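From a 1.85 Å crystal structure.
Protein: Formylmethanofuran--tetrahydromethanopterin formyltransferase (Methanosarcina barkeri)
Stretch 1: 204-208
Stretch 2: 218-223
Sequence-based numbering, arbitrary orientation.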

ATOM      1  N   SER A 204     -23.570  -1.592   6.005  1.00 24.32           N
ATOM      2  CA  SER A 204     -24.786  -1.349   6.773  1.00 33.75           C
ATOM      3  C   SER A 204     -26.073  -1.690   6.022  1.00 29.27           C
ATOM      4  O   SER A 204     -26.834  -2.561   6.452  1.00 31.93           O
ATOM      5  CB  SER A 204     -24.824   0.109   7.255  1.00 27.50           C
ATOM      6  OG  SER A 204     -24.628   1.020   6.186  1.00 25.62           O
ATOM      7  N   GLY A 205     -26.300  -1.022   4.891  1.00 27.84           N
ATOM      8  CA  GLY A 205     -27.592  -1.097   4.217  1.00 28.46           C
ATOM      9  C   GLY A 205     -28.683  -0.348   4.970  1.00 33.87           C
ATOM     10  O   GLY A 205     -28.507   0.009   6.134  1.00 29.66           O
ATOM     11  N   SER A 206     -29.824  -0.127   4.332  1.00 34.78           N
ATOM     12  CA  SER A 206     -30.918   0.563   5.008  1.00 37.93           C
ATOM     13  C   SER A 206     -32.260   0.409   4.301  1.00 37.91           C
ATOM     14  O   SER A 206     -32.320   0.224   3.082  1.00 36.22           O
ATOM     15  CB  SER A 206     -30.582   2.053   5.161  1.00 29.71           C
ATOM     16  OG  SER A 206     -30.520   2.690   3.893  1.00 33.35           O
ATOM     17  N   LYS A 207     -33.335   0.487   5.082  1.00 42.55           N
ATOM     18  CA  LYS A 207     -34.680   0.635   4.528  1.00 42.30           C
ATOM     19  C   LYS A 207     -35.141   2.093   4.608  1.00 46.73           C
ATOM     20  O   LYS A 207     -34.597   2.885   5.386  1.00 38.95           O
ATOM     21  CB  LYS A 207     -35.670  -0.274   5.267  1.00 34.57           C
ATOM     22  CG  LYS A 207     -35.838   0.036   6.740  1.00 36.38           C
ATOM     23  CD  LYS A 207     -36.913  -0.844   7.353  1.00 38.30           C
ATOM     24  CE  LYS A 207     -37.208  -0.454   8.790  1.00 35.44           C
ATOM     25  NZ  LYS A 207     -36.141  -0.893   9.723  1.00 35.59           N
ATOM     26  N   SER A 208     -36.210   2.400   3.875  1.00 48.21           N
ATOM     27  CA  SER A 208     -36.705   3.766   3.703  1.00 53.82           C
ATOM     28  C   SER A 208     -37.306   4.419   4.949  1.00 55.23           C
ATOM     29  O   SER A 208     -37.443   5.641   4.997  1.00 62.06           O
ATOM     30  CB  SER A 208     -37.740   3.801   2.576  1.00 52.71           C
ATOM     31  OG  SER A 208     -37.516   4.897   1.707  1.00 62.37           O
ATOM     32  N   ALA A 218     -34.199   6.911   7.896  1.00 50.71           N
ATOM     33  CA  ALA A 218     -33.666   5.654   7.375  1.00 50.63           C
ATOM     34  C   ALA A 218     -33.076   4.813   8.504  1.00 43.74           C
ATOM     35  O   ALA A 218     -32.444   5.342   9.419  1.00 43.29           O
ATOM     36  CB  ALA A 218     -32.601   5.933   6.308  1.00 50.47           C
ATOM     37  N   THR A 219     -33.363   3.515   8.483  1.00 39.38           N
ATOM     38  CA  THR A 219     -32.799   2.592   9.464  1.00 34.44           C
ATOM     39  C   THR A 219     -32.271   1.330   8.783  1.00 32.29           C
ATOM     40  O   THR A 219     -32.499   1.108   7.591  1.00 30.39           O
ATOM     41  CB  THR A 219     -33.843   2.164  10.521  1.00 37.98           C
ATOM     42  OG1 THR A 219     -34.931   1.498   9.875  1.00 38.29           O
ATOM     43  CG2 THR A 219     -34.367   3.362  11.284  1.00 38.89           C
ATOM     44  N   ALA A 220     -31.596   0.487   9.556  1.00 35.09           N
ATOM     45  CA  ALA A 220     -31.153  -0.809   9.055  1.00 36.91           C
ATOM     46  C   ALA A 220     -32.367  -1.629   8.627  1.00 40.70           C
ATOM     47  O   ALA A 220     -33.371  -1.687   9.344  1.00 39.70           O
ATOM     48  CB  ALA A 220     -30.367  -1.552  10.134  1.00 29.43           C
ATOM     49  N   ASN A 221     -32.315  -2.150   7.406  1.00 34.40           N
ATOM     50  CA  ASN A 221     -33.306  -3.105   6.925  1.00 32.84           C
ATOM     51  C   ASN A 221     -33.091  -4.481   7.574  1.00 36.96           C
ATOM     52  O   ASN A 221     -32.244  -5.265   7.140  1.00 35.23           O
ATOM     53  CB  ASN A 221     -33.211  -3.210   5.406  1.00 32.20           C
ATOM     54  CG  ASN A 221     -34.350  -3.998   4.800  1.00 35.34           C
ATOM     55  OD1 ASN A 221     -34.651  -3.852   3.616  1.00 36.51           O
ATOM     56  ND2 ASN A 221     -34.954  -4.875   5.590  1.00 24.83           N
ATOM     57  N   GLU A 222     -33.904  -4.788   8.582  1.00 35.37           N
ATOM     58  CA  GLU A 222     -33.745  -6.010   9.372  1.00 38.19           C
ATOM     59  C   GLU A 222     -33.909  -7.291   8.547  1.00 33.49           C
ATOM     60  O   GLU A 222     -33.544  -8.375   9.001  1.00 42.10           O
ATOM     61  CB  GLU A 222     -34.738  -6.013  10.546  1.00 38.44           C
ATOM     62  CG  GLU A 222     -36.216  -6.112  10.145  1.00 36.20           C
ATOM     63  CD  GLU A 222     -36.782  -4.812   9.592  1.00 46.16           C
ATOM     64  OE1 GLU A 222     -36.237  -3.734   9.917  1.00 43.48           O
ATOM     65  OE2 GLU A 222     -37.777  -4.866   8.834  1.00 46.33           O
ATOM     66  N   ARG A 223     -34.431  -7.154   7.328  1.00 31.68           N
ATOM     67  CA  ARG A 223     -34.659  -8.299   6.448  1.00 36.78           C
ATOM     68  C   ARG A 223     -33.372  -8.803   5.811  1.00 36.13           C
ATOM     69  O   ARG A 223     -33.361  -9.875   5.209  1.00 30.68           O
ATOM     70  CB  ARG A 223     -35.650  -7.943   5.335  1.00 43.93           C
ATOM     71  CG  ARG A 223     -37.018  -7.492   5.817  1.00 46.47           C
ATOM     72  CD  ARG A 223     -37.945  -7.216   4.639  1.00 53.12           C
ATOM     73  NE  ARG A 223     -38.640  -8.424   4.195  1.00 59.61           N
ATOM     74  CZ  ARG A 223     -38.773  -8.801   2.925  1.00 65.14           C
ATOM     75  NH1 ARG A 223     -39.444  -9.909   2.632  1.00 61.93           N
ATOM     76  NH2 ARG A 223     -38.220  -8.089   1.949  1.00 68.25           N
TER
HETATM   77  O   HOH W   1     -29.509  -2.947   6.462  1.00 41.01           O

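The contact between residues 204-208 and 218-223 centres on K207, which has 117 Å² of its surface covered by the other stretch, out of a total of 367 Å² buried on both sides together. Neither segment forms a regular helix or strand, their end-to-end directions lie 118° apart, and the backbone pairing is confined to one antiparallel bridge, K207 with T219, in which K207 CA and T219 CA are 5.6 Å apart. The two hydrogen bonds of this pair are unequal: K207 N donates to T219 O over 2.7 Å, whereas the return bond from T219 N to K207 O is weak at 3.4 Å. On the side of the longer bond, A218 CA approaches K207 O to 3.5 Å in a CA-H...O contact, so that this carbonyl faces two successive residues of the other stretch.

The side chain of K207 adds a second set of bonds. Its CA-CB bond points sideways, but the chain, with chi2 and chi3 both t, extends across the neighbouring segment before chi4, in the m well, turns the ammonium group towards it. There K207 NZ donates to T219 OG1 at 2.7 Å and to A220 O at 2.9 Å, and it forms a salt bridge with E222 OE1 at 2.8 Å. One charged group thus gathers a hydroxyl, a backbone carbonyl and a carboxylate from within four residues. E222 also starts sideways, and its chi1 p and chi2 m conformation brings the carboxylate back to the lysine; its other oxygen, OE2, is hydrogen-bonded elsewhere in the structure.

T219, with 51 Å² covered, is therefore held to K207 through both main chain and side chain. S206 CA, just before the lysine, also lies 3.1 Å from T219 O, a tight approach alongside the short bridge bond.

N221 contributes 44 Å² and packs against the same lysine nearer its base, with N221 CB 3.8 Å from K207 CB. This contact lies between the aliphatic beginnings of two polar side chains. The backbone amide of N221 meets a bridging water: the water receives a weak hydrogen bond from N221 N at 3.1 Å and donates to S204 O at 2.7 Å. It thereby links the two stretches beyond the reach of their direct bonds, where G205, at a positive phi of 72° that favours glycine, leads the chain into the contact.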